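Local coordinates for uncharacterized protein DUF1344 (Bacteroides vulgatus ATCC 8482, PDB 3K6O) that is of unknown function but is a NigD-like, probably exported lipoprotein that joins an N-terminal OB domain to a C-terminal beta sandwich, at residues 177-189 with 198-210. Residues are numbered along the deposited sequence; the frame is centred on the assembly and turned at random.
Sequences YSPENSELKGIKV and EKTYIFSYPLTGE
The Y205 ring is clamped between P179 and G186. Starting at the root, Y205 CB rests 3.7 Å from L184 O. With CG beside the backbone N (chi1 -70°), the ring slides between G186 on one face and P179 on the other: G186 CA lies 3.7 Å from the centroid of the Y205 ring, and P179 CB sits almost on the ring normal, 3.9 Å from the same centroid, so both make CH-pi contacts and together set the turn of the ring. Y205 CD2 meets L184 CB at 3.8 Å; Y205 CE1 lies 3.9 Å from P179 CG, on the P179 face, and I187 reaches it obliquely through CG2. Y205 OH donates to Y177 O (2.7 Å) in the carbonyl plane, which holds the tip of the ring in place. Y205 N also bonds K185 O, nearly straight at 176°, at the open end of the antiparallel hairpin, one step beyond the G186-S204 pair; further in, I187 pairs with F203 and V189 with Y201 through two backbone bonds each. L207 CD1 adds a touch on P179 CG (3.6 Å). Within the C-terminal beta sandwich, strand 186-191 lies between 199-204 and the parallel strand 149-157, while V189, Y201 and F203 pack against strand 107-113.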
ATOM      1  N   TYR A 177      -6.152 -12.026   4.974  1.00 30.88           N
ATOM      2  CA  TYR A 177      -4.712 -12.341   4.948  1.00 30.41           C
ATOM      3  C   TYR A 177      -3.857 -11.380   5.829  1.00 31.02           C
ATOM      4  O   TYR A 177      -2.632 -11.455   5.819  1.00 29.31           O
ATOM      5  CB  TYR A 177      -4.221 -12.355   3.513  1.00 30.25           C
ATOM      6  CG  TYR A 177      -4.923 -13.408   2.704  1.00 29.97           C
ATOM      7  CD1 TYR A 177      -4.529 -14.712   2.771  1.00 32.58           C
ATOM      8  CD2 TYR A 177      -6.028 -13.088   1.906  1.00 31.64           C
ATOM      9  CE1 TYR A 177      -5.192 -15.709   2.069  1.00 33.31           C
ATOM     10  CE2 TYR A 177      -6.710 -14.054   1.207  1.00 31.64           C
ATOM     11  CZ  TYR A 177      -6.281 -15.355   1.281  1.00 32.47           C
ATOM     12  OH  TYR A 177      -6.941 -16.289   0.604  1.00 29.04           O
ATOM     13  N   SER A 178      -4.521 -10.508   6.598  1.00 30.10           N
ATOM     14  CA  SER A 178      -3.834  -9.508   7.376  1.00 31.46           C
ATOM     15  C   SER A 178      -3.422 -10.027   8.751  1.00 31.61           C
ATOM     16  O   SER A 178      -3.858 -11.109   9.178  1.00 32.46           O
ATOM     17  CB  SER A 178      -4.731  -8.288   7.527  1.00 31.01           C
ATOM     18  OG  SER A 178      -5.529  -8.446   8.623  1.00 30.73           O
ATOM     19  N   PRO A 179      -2.619  -9.237   9.484  1.00 32.09           N
ATOM     20  CA  PRO A 179      -2.179  -9.660  10.790  1.00 31.84           C
ATOM     21  C   PRO A 179      -3.268  -9.715  11.849  1.00 32.08           C
ATOM     22  O   PRO A 179      -3.051 -10.247  12.933  1.00 32.15           O
ATOM     23  CB  PRO A 179      -1.123  -8.626  11.181  1.00 32.56           C
ATOM     24  CG  PRO A 179      -0.939  -7.747  10.090  1.00 31.95           C
ATOM     25  CD  PRO A 179      -1.857  -8.080   8.980  1.00 32.86           C
ATOM     26  N   GLU A 180      -4.431  -9.194  11.539  1.00 33.28           N
ATOM     27  CA  GLU A 180      -5.598  -9.363  12.398  1.00 34.19           C
ATOM     28  C   GLU A 180      -6.175 -10.760  12.343  1.00 34.52           C
ATOM     29  O   GLU A 180      -6.970 -11.083  13.185  1.00 34.16           O
ATOM     30  CB  GLU A 180      -6.671  -8.393  11.971  1.00 35.01           C
ATOM     31  CG  GLU A 180      -6.225  -6.956  12.044  1.00 39.54           C
ATOM     32  CD  GLU A 180      -6.427  -6.365  13.398  1.00 46.53           C
ATOM     33  OE1 GLU A 180      -6.495  -7.117  14.428  1.00 49.89           O
ATOM     34  OE2 GLU A 180      -6.511  -5.124  13.435  1.00 52.41           O
ATOM     35  N   ASN A 181      -5.806 -11.579  11.338  1.00 34.10           N
ATOM     36  CA  ASN A 181      -6.111 -12.988  11.384  1.00 35.39           C
ATOM     37  C   ASN A 181      -5.149 -13.709  12.335  1.00 36.61           C
ATOM     38  O   ASN A 181      -3.969 -13.864  12.054  1.00 36.00           O
ATOM     39  CB  ASN A 181      -6.028 -13.601   9.993  1.00 35.74           C
ATOM     40  CG  ASN A 181      -6.472 -15.039   9.964  1.00 36.36           C
ATOM     41  OD1 ASN A 181      -6.486 -15.740  10.993  1.00 31.71           O
ATOM     42  ND2 ASN A 181      -6.820 -15.512   8.759  1.00 33.82           N
ATOM     43  N   SER A 182      -5.664 -14.178  13.459  1.00 37.73           N
ATOM     44  CA  SER A 182      -4.814 -14.709  14.495  1.00 38.75           C
ATOM     45  C   SER A 182      -4.257 -16.089  14.154  1.00 38.72           C
ATOM     46  O   SER A 182      -3.340 -16.524  14.777  1.00 39.23           O
ATOM     47  CB  SER A 182      -5.600 -14.761  15.814  1.00 38.73           C
ATOM     48  OG  SER A 182      -6.579 -15.778  15.675  1.00 41.07           O
ATOM     49  N   GLU A 183      -4.803 -16.786  13.177  1.00 39.45           N
ATOM     50  CA  GLU A 183      -4.220 -18.069  12.767  1.00 40.41           C
ATOM     51  C   GLU A 183      -2.971 -17.898  11.876  1.00 39.11           C
ATOM     52  O   GLU A 183      -2.349 -18.898  11.526  1.00 38.95           O
ATOM     53  CB  GLU A 183      -5.238 -18.911  11.964  1.00 41.72           C
ATOM     54  CG  GLU A 183      -6.578 -19.188  12.657  1.00 47.06           C
ATOM     55  CD  GLU A 183      -6.413 -20.093  13.841  1.00 53.00           C
ATOM     56  OE1 GLU A 183      -6.018 -21.258  13.624  1.00 56.31           O
ATOM     57  OE2 GLU A 183      -6.641 -19.632  14.984  1.00 56.87           O
ATOM     58  N   LEU A 184      -2.626 -16.688  11.441  1.00 36.65           N
ATOM     59  CA  LEU A 184      -1.495 -16.561  10.478  1.00 35.99           C
ATOM     60  C   LEU A 184      -0.156 -16.258  11.154  1.00 35.29           C
ATOM     61  O   LEU A 184      -0.041 -15.341  11.960  1.00 35.18           O
ATOM     62  CB  LEU A 184      -1.764 -15.517   9.384  1.00 34.62           C
ATOM     63  CG  LEU A 184      -2.978 -15.783   8.491  1.00 33.45           C
ATOM     64  CD1 LEU A 184      -3.291 -14.522   7.656  1.00 32.45           C
ATOM     65  CD2 LEU A 184      -2.829 -17.040   7.600  1.00 32.15           C
ATOM     66  N   LYS A 185       0.842 -17.048  10.793  1.00 35.01           N
ATOM     67  CA  LYS A 185       2.220 -16.848  11.222  1.00 35.06           C
ATOM     68  C   LYS A 185       2.906 -15.713  10.448  1.00 33.80           C
ATOM     69  O   LYS A 185       3.964 -15.219  10.871  1.00 31.90           O
ATOM     70  CB  LYS A 185       3.017 -18.131  10.998  1.00 35.72           C
ATOM     71  CG  LYS A 185       2.702 -19.270  11.957  1.00 40.68           C
ATOM     72  CD  LYS A 185       3.690 -20.454  11.688  1.00 45.46           C
ATOM     73  CE  LYS A 185       3.421 -21.672  12.593  1.00 48.95           C
ATOM     74  NZ  LYS A 185       4.634 -22.591  12.775  1.00 51.77           N
ATOM     75  N   GLY A 186       2.327 -15.348   9.300  1.00 32.93           N
ATOM     76  CA  GLY A 186       2.884 -14.300   8.441  1.00 32.69           C
ATOM     77  C   GLY A 186       2.383 -14.415   7.012  1.00 32.09           C
ATOM     78  O   GLY A 186       1.446 -15.132   6.746  1.00 32.06           O
ATOM     79  N   ILE A 187       3.019 -13.708   6.098  1.00 32.05           N
ATOM     80  CA  ILE A 187       2.600 -13.690   4.720  1.00 32.62           C
ATOM     81  C   ILE A 187       3.805 -13.861   3.822  1.00 32.05           C
ATOM     82  O   ILE A 187       4.884 -13.354   4.114  1.00 33.24           O
ATOM     83  CB  ILE A 187       1.826 -12.398   4.408  1.00 34.12           C
ATOM     84  CG1 ILE A 187       1.292 -12.380   3.013  1.00 34.89           C
ATOM     85  CG2 ILE A 187       2.689 -11.124   4.546  1.00 33.11           C
ATOM     86  CD1 ILE A 187       0.486 -11.051   2.816  1.00 39.42           C
ATOM     87  N   LYS A 188       3.612 -14.615   2.756  1.00 31.34           N
ATOM     88  CA  LYS A 188       4.632 -14.846   1.731  1.00 30.90           C
ATOM     89  C   LYS A 188       4.088 -14.344   0.404  1.00 29.91           C
ATOM     90  O   LYS A 188       2.961 -14.685   0.026  1.00 30.31           O
ATOM     91  CB  LYS A 188       4.953 -16.321   1.648  1.00 30.86           C
ATOM     92  CG  LYS A 188       5.560 -16.893   2.924  1.00 33.71           C
ATOM     93  CD  LYS A 188       6.069 -18.332   2.753  1.00 35.55           C
ATOM     94  CE  LYS A 188       6.807 -18.841   4.031  1.00 37.43           C
ATOM     95  NZ  LYS A 188       7.227 -20.284   3.924  1.00 36.64           N
ATOM     96  N   VAL A 189       4.864 -13.506  -0.272  1.00 29.27           N
ATOM     97  CA  VAL A 189       4.455 -12.875  -1.500  1.00 29.89           C
ATOM     98  C   VAL A 189       5.432 -13.180  -2.656  1.00 29.91           C
ATOM     99  O   VAL A 189       6.606 -12.820  -2.589  1.00 29.45           O
ATOM    100  CB  VAL A 189       4.331 -11.345  -1.350  1.00 31.19           C
ATOM    101  CG1 VAL A 189       3.861 -10.695  -2.700  1.00 30.33           C
ATOM    102  CG2 VAL A 189       3.365 -10.995  -0.190  1.00 29.24           C
ATOM    103  N   GLU A 198      12.078 -15.610 -10.124  1.00 42.65           N
ATOM    104  CA  GLU A 198      10.912 -15.563  -9.233  1.00 42.17           C
ATOM    105  C   GLU A 198      11.424 -15.711  -7.805  1.00 41.54           C
ATOM    106  O   GLU A 198      12.263 -16.555  -7.559  1.00 41.68           O
ATOM    107  CB  GLU A 198       9.926 -16.668  -9.586  1.00 41.43           C
ATOM    108  CG  GLU A 198       8.587 -16.612  -8.873  1.00 42.75           C
ATOM    109  CD  GLU A 198       7.603 -15.592  -9.455  1.00 43.56           C
ATOM    110  OE1 GLU A 198       7.585 -15.397 -10.686  1.00 40.44           O
ATOM    111  OE2 GLU A 198       6.838 -14.982  -8.664  1.00 45.52           O
ATOM    112  N   LYS A 199      10.967 -14.855  -6.896  1.00 40.87           N
ATOM    113  CA  LYS A 199      11.396 -14.904  -5.495  1.00 40.58           C
ATOM    114  C   LYS A 199      10.241 -14.651  -4.519  1.00 39.24           C
ATOM    115  O   LYS A 199       9.225 -14.105  -4.904  1.00 38.73           O
ATOM    116  CB  LYS A 199      12.498 -13.883  -5.243  1.00 41.16           C
ATOM    117  CG  LYS A 199      12.096 -12.445  -5.510  1.00 43.03           C
ATOM    118  CD  LYS A 199      13.276 -11.514  -5.401  1.00 45.41           C
ATOM    119  CE  LYS A 199      13.683 -11.327  -3.957  1.00 48.71           C
ATOM    120  NZ  LYS A 199      14.630 -10.168  -3.797  1.00 51.83           N
ATOM    121  N   THR A 200      10.424 -15.067  -3.270  1.00 37.94           N
ATOM    122  CA  THR A 200       9.407 -14.921  -2.226  1.00 37.78           C
ATOM    123  C   THR A 200       9.794 -13.888  -1.191  1.00 36.49           C
ATOM    124  O   THR A 200      10.809 -14.043  -0.530  1.00 37.42           O
ATOM    125  CB  THR A 200       9.220 -16.249  -1.481  1.00 37.72           C
ATOM    126  OG1 THR A 200       8.874 -17.251  -2.424  1.00 40.28           O
ATOM    127  CG2 THR A 200       8.110 -16.176  -0.477  1.00 36.25           C
ATOM    128  N   TYR A 201       8.990 -12.846  -1.041  1.00 34.54           N
ATOM    129  CA  TYR A 201       9.134 -11.945   0.091  1.00 33.84           C
ATOM    130  C   TYR A 201       8.415 -12.629   1.263  1.00 33.30           C
ATOM    131  O   TYR A 201       7.300 -13.119   1.077  1.00 32.68           O
ATOM    132  CB  TYR A 201       8.499 -10.592  -0.212  1.00 33.24           C
ATOM    133  CG  TYR A 201       9.277  -9.731  -1.163  1.00 33.14           C
ATOM    134  CD1 TYR A 201       9.456 -10.107  -2.505  1.00 32.75           C
ATOM    135  CD2 TYR A 201       9.829  -8.514  -0.743  1.00 34.51           C
ATOM    136  CE1 TYR A 201      10.176  -9.310  -3.378  1.00 31.55           C
ATOM    137  CE2 TYR A 201      10.541  -7.696  -1.627  1.00 34.21           C
ATOM    138  CZ  TYR A 201      10.706  -8.115  -2.932  1.00 33.74           C
ATOM    139  OH  TYR A 201      11.394  -7.333  -3.806  1.00 39.83           O
ATOM    140  N   ILE A 202       9.056 -12.683   2.430  1.00 31.78           N
ATOM    141  CA  ILE A 202       8.494 -13.317   3.621  1.00 32.56           C
ATOM    142  C   ILE A 202       8.374 -12.225   4.696  1.00 31.72           C
ATOM    143  O   ILE A 202       9.352 -11.537   4.997  1.00 31.65           O
ATOM    144  CB  ILE A 202       9.397 -14.477   4.156  1.00 32.69           C
ATOM    145  CG1 ILE A 202       9.571 -15.546   3.066  1.00 36.98           C
ATOM    146  CG2 ILE A 202       8.797 -15.092   5.400  1.00 31.31           C
ATOM    147  CD1 ILE A 202      10.736 -16.583   3.272  1.00 36.69           C
ATOM    148  N   PHE A 203       7.180 -12.048   5.246  1.00 30.90           N
ATOM    149  CA  PHE A 203       6.992 -11.167   6.399  1.00 30.69           C
ATOM    150  C   PHE A 203       6.312 -11.936   7.521  1.00 31.43           C
ATOM    151  O   PHE A 203       5.191 -12.413   7.350  1.00 31.55           O
ATOM    152  CB  PHE A 203       6.114  -9.983   6.024  1.00 31.11           C
ATOM    153  CG  PHE A 203       6.615  -9.204   4.839  1.00 31.78           C
ATOM    154  CD1 PHE A 203       7.595  -8.230   4.992  1.00 32.29           C
ATOM    155  CD2 PHE A 203       6.115  -9.460   3.567  1.00 32.96           C
ATOM    156  CE1 PHE A 203       8.066  -7.492   3.890  1.00 34.40           C
ATOM    157  CE2 PHE A 203       6.574  -8.720   2.456  1.00 34.32           C
ATOM    158  CZ  PHE A 203       7.547  -7.744   2.621  1.00 33.93           C
ATOM    159  N   SER A 204       6.947 -12.025   8.686  1.00 31.39           N
ATOM    160  CA  SER A 204       6.320 -12.702   9.810  1.00 31.70           C
ATOM    161  C   SER A 204       5.312 -11.797  10.492  1.00 31.37           C
ATOM    162  O   SER A 204       5.419 -10.567  10.421  1.00 31.95           O
ATOM    163  CB  SER A 204       7.373 -13.160  10.826  1.00 32.65           C
ATOM    164  OG  SER A 204       8.036 -12.043  11.368  1.00 33.29           O
ATOM    165  N   TYR A 205       4.302 -12.417  11.095  1.00 30.23           N
ATOM    166  CA  TYR A 205       3.320 -11.720  11.932  1.00 29.84           C
ATOM    167  C   TYR A 205       3.641 -12.142  13.353  1.00 30.10           C
ATOM    168  O   TYR A 205       4.032 -13.296  13.555  1.00 30.14           O
ATOM    169  CB  TYR A 205       1.907 -12.171  11.585  1.00 29.11           C
ATOM    170  CG  TYR A 205       1.387 -11.722  10.258  1.00 26.74           C
ATOM    171  CD1 TYR A 205       2.008 -10.730   9.520  1.00 25.55           C
ATOM    172  CD2 TYR A 205       0.211 -12.254   9.754  1.00 28.51           C
ATOM    173  CE1 TYR A 205       1.490 -10.304   8.315  1.00 26.69           C
ATOM    174  CE2 TYR A 205      -0.317 -11.832   8.556  1.00 28.56           C
ATOM    175  CZ  TYR A 205       0.305 -10.848   7.841  1.00 26.74           C
ATOM    176  OH  TYR A 205      -0.271 -10.396   6.678  1.00 28.27           O
ATOM    177  N   PRO A 206       3.475 -11.239  14.350  1.00 29.75           N
ATOM    178  CA  PRO A 206       2.954  -9.870  14.264  1.00 29.87           C
ATOM    179  C   PRO A 206       3.962  -8.879  13.677  1.00 29.94           C
ATOM    180  O   PRO A 206       5.178  -9.148  13.655  1.00 30.92           O
ATOM    181  CB  PRO A 206       2.674  -9.509  15.719  1.00 29.19           C
ATOM    182  CG  PRO A 206       3.678 -10.314  16.465  1.00 31.04           C
ATOM    183  CD  PRO A 206       3.814 -11.610  15.731  1.00 28.82           C
ATOM    184  N   LEU A 207       3.446  -7.755  13.205  1.00 29.22           N
ATOM    185  CA  LEU A 207       4.279  -6.664  12.731  1.00 28.88           C
ATOM    186  C   LEU A 207       4.671  -5.774  13.924  1.00 29.79           C
ATOM    187  O   LEU A 207       3.789  -5.295  14.659  1.00 28.47           O
ATOM    188  CB  LEU A 207       3.516  -5.840  11.711  1.00 28.08           C
ATOM    189  CG  LEU A 207       2.936  -6.705  10.559  1.00 29.56           C
ATOM    190  CD1 LEU A 207       2.084  -5.858   9.602  1.00 28.09           C
ATOM    191  CD2 LEU A 207       4.029  -7.453   9.838  1.00 27.26           C
ATOM    192  N   THR A 208       5.980  -5.558  14.085  1.00 29.44           N
ATOM    193  CA  THR A 208       6.528  -4.683  15.125  1.00 29.52           C
ATOM    194  C   THR A 208       6.746  -3.241  14.640  1.00 30.00           C
ATOM    195  O   THR A 208       6.998  -2.349  15.465  1.00 30.22           O
ATOM    196  CB  THR A 208       7.894  -5.175  15.559  1.00 29.95           C
ATOM    197  OG1 THR A 208       8.776  -5.114  14.434  1.00 30.11           O
ATOM    198  CG2 THR A 208       7.836  -6.618  16.058  1.00 30.07           C
ATOM    199  N   GLY A 209       6.659  -3.021  13.318  1.00 29.90           N
ATOM    200  CA  GLY A 209       7.023  -1.737  12.702  1.00 30.02           C
ATOM    201  C   GLY A 209       8.411  -1.727  12.027  1.00 30.55           C
ATOM    202  O   GLY A 209       8.744  -0.769  11.316  1.00 30.50           O
ATOM    203  N   GLU A 210       9.201  -2.786  12.236  1.00 30.43           N
ATOM    204  CA  GLU A 210      10.569  -2.877  11.688  1.00 31.19           C
ATOM    205  C   GLU A 210      10.570  -3.090  10.162  1.00 31.63           C
ATOM    206  O   GLU A 210      11.568  -2.846   9.514  1.00 31.19           O
ATOM    207  CB  GLU A 210      11.355  -4.022  12.348  1.00 30.75           C
ATOM    208  CG  GLU A 210      11.778  -3.765  13.755  1.00 32.76           C
ATOM    209  CD  GLU A 210      12.159  -5.035  14.513  1.00 35.31           C
ATOM    210  OE1 GLU A 210      11.300  -5.953  14.615  1.00 36.83           O
ATOM    211  OE2 GLU A 210      13.312  -5.108  15.009  1.00 35.86           O
TER